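Local coordinates for protein succinyl-CoA ligase (ADP-forming) subunit alpha (PDB 6HXI) that is a CoA-ligase-family protein that binds coenzyme A and also carries a largely helical domain of the citrate synthase family, at residues G451-K462 / L538-I549. Residues are numbered along the deposited sequence; the frame is centred on the assembly and turned at random.
Sequences GGAIDDAAREFK and LNVDGCIGILFI
Ile454 and Gly545 meet backbone to backbone where helices 453-462 and 540-549 cross: Gly545 CA lies 3.4 Å from Ile454 O in a CA-H...O contact. A second one joins Ile454 CA to Asp541 O at 3.5 Å and is straighter, with 167° at the hydrogen. Ile454 spreads its two branches over the partner helix. With CG1 set beside its own backbone N (chi1 -56°), that arm runs across the Asp541 side chain at about a right angle, while CG2 drops onto Ile544 CG2 at 3.5 Å. One turn on, Ala458 CB rests against Gly545 O at 3.4 Å and also touches the CG1 arm of Ile549; Ala457 CB sits over Gly542 CA.

Small residues on both sides thus bring the axes to 7.2 Å, crossing at -53°, a close packing of two helices through glycine and alanine inside the all-helical part that belongs to the citrate synthase family. Gly545, with no side chain, lets the backbone of Ile454 and Ala458 come directly against its own. Toward one flank, Ile546 CD1 stands over the centre of the Phe461 ring in a CH-pi contact, almost on the ring normal, and Leu538 CD1 approaches the same ring obliquely. Phe474 packs edge-to-face with Phe461.

At the N-terminal ends, one water accepts from Gly451 N and, weakly, from Ala453 N, and donates to Asp541 OD2, 2.9 Å from the water oxygen, bridging the carboxylate to the turn. Asn539 N-caps helix 540-549: its OD1 takes Gly542 N at 3.0 Å, the donor tilted from the carbonyl plane, while ND2 bonds Gly489 O. Further along both helices, Lys462 lays CG against Ile549 CG2 before its amine leaves for Glu466 and Asp564, and helix 560-569 covers Ile549 through Ile563 and Val567.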
loop_
_atom_site.group_PDB
_atom_site.type_symbol
_atom_site.label_atom_id
_atom_site.label_comp_id
_atom_site.label_asym_id
_atom_site.label_seq_id
_atom_site.Cartn_x
_atom_site.Cartn_y
_atom_site.Cartn_z
ATOM N N GLY B 451 16.531 0.696 3.897
ATOM C CA GLY B 451 16.240 -0.024 5.141
ATOM C C GLY B 451 16.746 -1.454 5.222
ATOM O O GLY B 451 16.987 -1.952 6.314
ATOM N N GLY B 452 16.985 -2.080 4.074
ATOM C CA GLY B 452 17.433 -3.466 3.941
ATOM C C GLY B 452 18.840 -3.804 4.377
ATOM O O GLY B 452 19.135 -4.970 4.640
ATOM N N ALA B 453 19.719 -2.818 4.477
ATOM C CA ALA B 453 21.113 -3.067 4.885
ATOM C C ALA B 453 21.194 -3.531 6.344
ATOM O O ALA B 453 22.216 -4.095 6.724
ATOM C CB ALA B 453 21.967 -1.818 4.687
ATOM N N ILE B 454 20.087 -3.328 7.135
ATOM C CA ILE B 454 20.012 -3.715 8.552
ATOM C C ILE B 454 20.052 -5.212 8.642
ATOM O O ILE B 454 20.906 -5.737 9.349
ATOM C CB ILE B 454 18.800 -3.137 9.324
ATOM C CG1 ILE B 454 18.765 -1.608 9.220
ATOM C CG2 ILE B 454 18.852 -3.599 10.806
ATOM C CD1 ILE B 454 17.542 -0.919 9.885
ATOM N N ASP B 455 19.195 -5.862 7.859
ATOM C CA ASP B 455 19.068 -7.335 7.766
ATOM C C ASP B 455 20.317 -7.952 7.150
ATOM O O ASP B 455 20.763 -8.940 7.663
ATOM C CB ASP B 455 17.904 -7.696 6.855
ATOM C CG ASP B 455 16.774 -8.352 7.609
ATOM O OD1 ASP B 455 17.007 -8.739 8.746
ATOM O OD2 ASP B 455 15.683 -8.462 7.049
ATOM N N ASP B 456 20.798 -7.388 6.046
ATOM C CA ASP B 456 21.980 -7.884 5.333
ATOM C C ASP B 456 23.173 -7.867 6.237
ATOM O O ASP B 456 23.909 -8.841 6.196
ATOM C CB ASP B 456 22.329 -7.058 4.085
ATOM C CG ASP B 456 21.369 -7.059 2.929
ATOM O OD1 ASP B 456 20.516 -7.973 2.865
ATOM O OD2 ASP B 456 21.487 -6.150 2.056
ATOM N N ALA B 457 23.366 -6.781 7.049
ATOM C CA ALA B 457 24.499 -6.672 7.983
ATOM C C ALA B 457 24.391 -7.723 9.059
ATOM O O ALA B 457 25.374 -8.424 9.302
ATOM C CB ALA B 457 24.582 -5.293 8.621
ATOM N N ALA B 458 23.207 -7.866 9.677
ATOM C CA ALA B 458 22.985 -8.913 10.673
ATOM C C ALA B 458 23.348 -10.304 10.085
ATOM O O ALA B 458 24.137 -11.008 10.679
ATOM C CB ALA B 458 21.544 -8.877 11.170
ATOM N N ARG B 459 22.848 -10.605 8.892
ATOM C CA ARG B 459 23.029 -11.841 8.135
ATOM C C ARG B 459 24.497 -12.146 7.849
ATOM O O ARG B 459 25.000 -13.184 8.275
ATOM C CB ARG B 459 22.258 -11.698 6.809
ATOM C CG ARG B 459 21.955 -12.980 6.054
ATOM C CD ARG B 459 20.536 -12.972 5.482
ATOM N NE ARG B 459 20.130 -11.686 4.903
ATOM C CZ ARG B 459 18.879 -11.253 4.846
ATOM N NH1 ARG B 459 18.601 -10.086 4.282
ATOM N NH2 ARG B 459 17.891 -11.990 5.336
ATOM N N GLU B 460 25.183 -11.224 7.146
ATOM C CA GLU B 460 26.573 -11.352 6.722
ATOM C C GLU B 460 27.567 -11.403 7.852
ATOM O O GLU B 460 28.474 -12.248 7.802
ATOM C CB GLU B 460 26.963 -10.263 5.692
ATOM C CG GLU B 460 26.350 -10.500 4.308
ATOM C CD GLU B 460 26.358 -11.918 3.754
ATOM O OE1 GLU B 460 25.300 -12.376 3.263
ATOM O OE2 GLU B 460 27.426 -12.569 3.799
ATOM N N PHE B 461 27.433 -10.503 8.856
ATOM C CA PHE B 461 28.340 -10.501 10.012
ATOM C C PHE B 461 28.149 -11.758 10.865
ATOM O O PHE B 461 29.136 -12.349 11.274
ATOM C CB PHE B 461 28.212 -9.214 10.847
ATOM C CG PHE B 461 28.942 -8.021 10.262
ATOM C CD1 PHE B 461 28.399 -7.302 9.199
ATOM C CD2 PHE B 461 30.192 -7.653 10.733
ATOM C CE1 PHE B 461 29.084 -6.210 8.652
ATOM C CE2 PHE B 461 30.870 -6.549 10.185
ATOM C CZ PHE B 461 30.305 -5.830 9.166
ATOM N N LYS B 462 26.892 -12.180 11.113
ATOM C CA LYS B 462 26.610 -13.375 11.926
ATOM C C LYS B 462 27.281 -14.622 11.290
ATOM O O LYS B 462 27.980 -15.356 11.975
ATOM C CB LYS B 462 25.090 -13.588 12.096
ATOM C CG LYS B 462 24.728 -14.493 13.240
ATOM C CD LYS B 462 23.387 -15.176 13.082
ATOM C CE LYS B 462 23.236 -16.125 14.243
ATOM N NZ LYS B 462 22.667 -17.441 13.860
ATOM N N LEU B 538 31.452 1.709 10.366
ATOM C CA LEU B 538 30.274 0.913 10.642
ATOM C C LEU B 538 29.144 1.950 10.673
ATOM O O LEU B 538 29.197 2.892 11.465
ATOM C CB LEU B 538 30.467 0.237 12.002
ATOM C CG LEU B 538 29.602 -0.951 12.347
ATOM C CD1 LEU B 538 29.700 -2.086 11.281
ATOM C CD2 LEU B 538 29.952 -1.450 13.742
ATOM N N ASN B 539 28.234 1.875 9.697
ATOM C CA ASN B 539 27.129 2.811 9.586
ATOM C C ASN B 539 25.948 2.410 10.540
ATOM O O ASN B 539 26.045 1.400 11.246
ATOM C CB ASN B 539 26.706 2.976 8.110
ATOM C CG ASN B 539 26.061 1.771 7.466
ATOM O OD1 ASN B 539 25.273 1.051 8.063
ATOM N ND2 ASN B 539 26.327 1.563 6.195
ATOM N N VAL B 540 24.867 3.222 10.566
ATOM C CA VAL B 540 23.688 3.040 11.436
ATOM C C VAL B 540 23.010 1.700 11.186
ATOM O O VAL B 540 22.682 1.019 12.159
ATOM C CB VAL B 540 22.671 4.236 11.391
ATOM C CG1 VAL B 540 21.631 4.123 12.493
ATOM C CG2 VAL B 540 23.402 5.552 11.561
ATOM N N ASP B 541 22.791 1.334 9.900
ATOM C CA ASP B 541 22.156 0.083 9.523
ATOM C C ASP B 541 22.946 -1.135 9.979
ATOM O O ASP B 541 22.349 -2.073 10.493
ATOM C CB ASP B 541 21.840 0.031 8.016
ATOM C CG ASP B 541 20.702 0.962 7.619
ATOM O OD1 ASP B 541 20.459 1.951 8.348
ATOM O OD2 ASP B 541 20.064 0.712 6.575
ATOM N N GLY B 542 24.266 -1.077 9.848
ATOM C CA GLY B 542 25.160 -2.133 10.305
ATOM C C GLY B 542 25.091 -2.309 11.795
ATOM O O GLY B 542 24.937 -3.429 12.291
ATOM N N CYS B 543 25.161 -1.184 12.498
ATOM C CA CYS B 543 25.105 -1.083 13.938
ATOM C C CYS B 543 23.827 -1.733 14.516
ATOM O O CYS B 543 23.924 -2.480 15.478
ATOM C CB CYS B 543 25.221 0.377 14.352
ATOM S SG CYS B 543 25.713 0.607 16.068
ATOM N N ILE B 544 22.653 -1.485 13.901
ATOM C CA ILE B 544 21.368 -2.024 14.357
ATOM C C ILE B 544 21.314 -3.542 14.169
ATOM O O ILE B 544 20.992 -4.233 15.128
ATOM C CB ILE B 544 20.155 -1.278 13.727
ATOM C CG1 ILE B 544 20.104 0.196 14.210
ATOM C CG2 ILE B 544 18.806 -1.997 13.971
ATOM C CD1 ILE B 544 19.352 1.085 13.229
ATOM N N GLY B 545 21.624 -4.030 12.960
ATOM C CA GLY B 545 21.619 -5.456 12.663
ATOM C C GLY B 545 22.537 -6.266 13.570
ATOM O O GLY B 545 22.119 -7.268 14.148
ATOM N N ILE B 546 23.776 -5.801 13.745
ATOM C CA ILE B 546 24.772 -6.469 14.558
ATOM C C ILE B 546 24.386 -6.432 16.038
ATOM O O ILE B 546 24.450 -7.470 16.707
ATOM C CB ILE B 546 26.180 -5.856 14.276
ATOM C CG1 ILE B 546 26.684 -6.265 12.882
ATOM C CG2 ILE B 546 27.194 -6.175 15.402
ATOM C CD1 ILE B 546 27.604 -5.184 12.176
ATOM N N LEU B 547 23.989 -5.248 16.559
ATOM C CA LEU B 547 23.639 -5.159 17.982
ATOM C C LEU B 547 22.373 -5.912 18.309
ATOM O O LEU B 547 22.211 -6.376 19.428
ATOM C CB LEU B 547 23.576 -3.707 18.478
ATOM C CG LEU B 547 24.919 -2.975 18.487
ATOM C CD1 LEU B 547 24.731 -1.536 18.849
ATOM C CD2 LEU B 547 25.881 -3.635 19.408
ATOM N N PHE B 548 21.487 -6.066 17.308
ATOM C CA PHE B 548 20.264 -6.825 17.529
ATOM C C PHE B 548 20.559 -8.325 17.729
ATOM O O PHE B 548 19.977 -8.938 18.633
ATOM C CB PHE B 548 19.199 -6.555 16.487
ATOM C CG PHE B 548 17.846 -6.604 17.150
ATOM C CD1 PHE B 548 17.183 -7.814 17.324
ATOM C CD2 PHE B 548 17.259 -5.451 17.646
ATOM C CE1 PHE B 548 15.951 -7.871 17.980
ATOM C CE2 PHE B 548 16.041 -5.506 18.324
ATOM C CZ PHE B 548 15.393 -6.715 18.484
ATOM N N ILE B 549 21.541 -8.875 16.983
ATOM C CA ILE B 549 22.035 -10.252 17.193
ATOM C C ILE B 549 22.632 -10.345 18.610
ATOM O O ILE B 549 22.372 -11.313 19.324
ATOM C CB ILE B 549 23.085 -10.710 16.122
ATOM C CG1 ILE B 549 22.541 -10.580 14.664
ATOM C CG2 ILE B 549 23.631 -12.141 16.426
ATOM C CD1 ILE B 549 21.245 -11.207 14.462
HETATM O O HOH W 1 19.554 0.477 3.743
#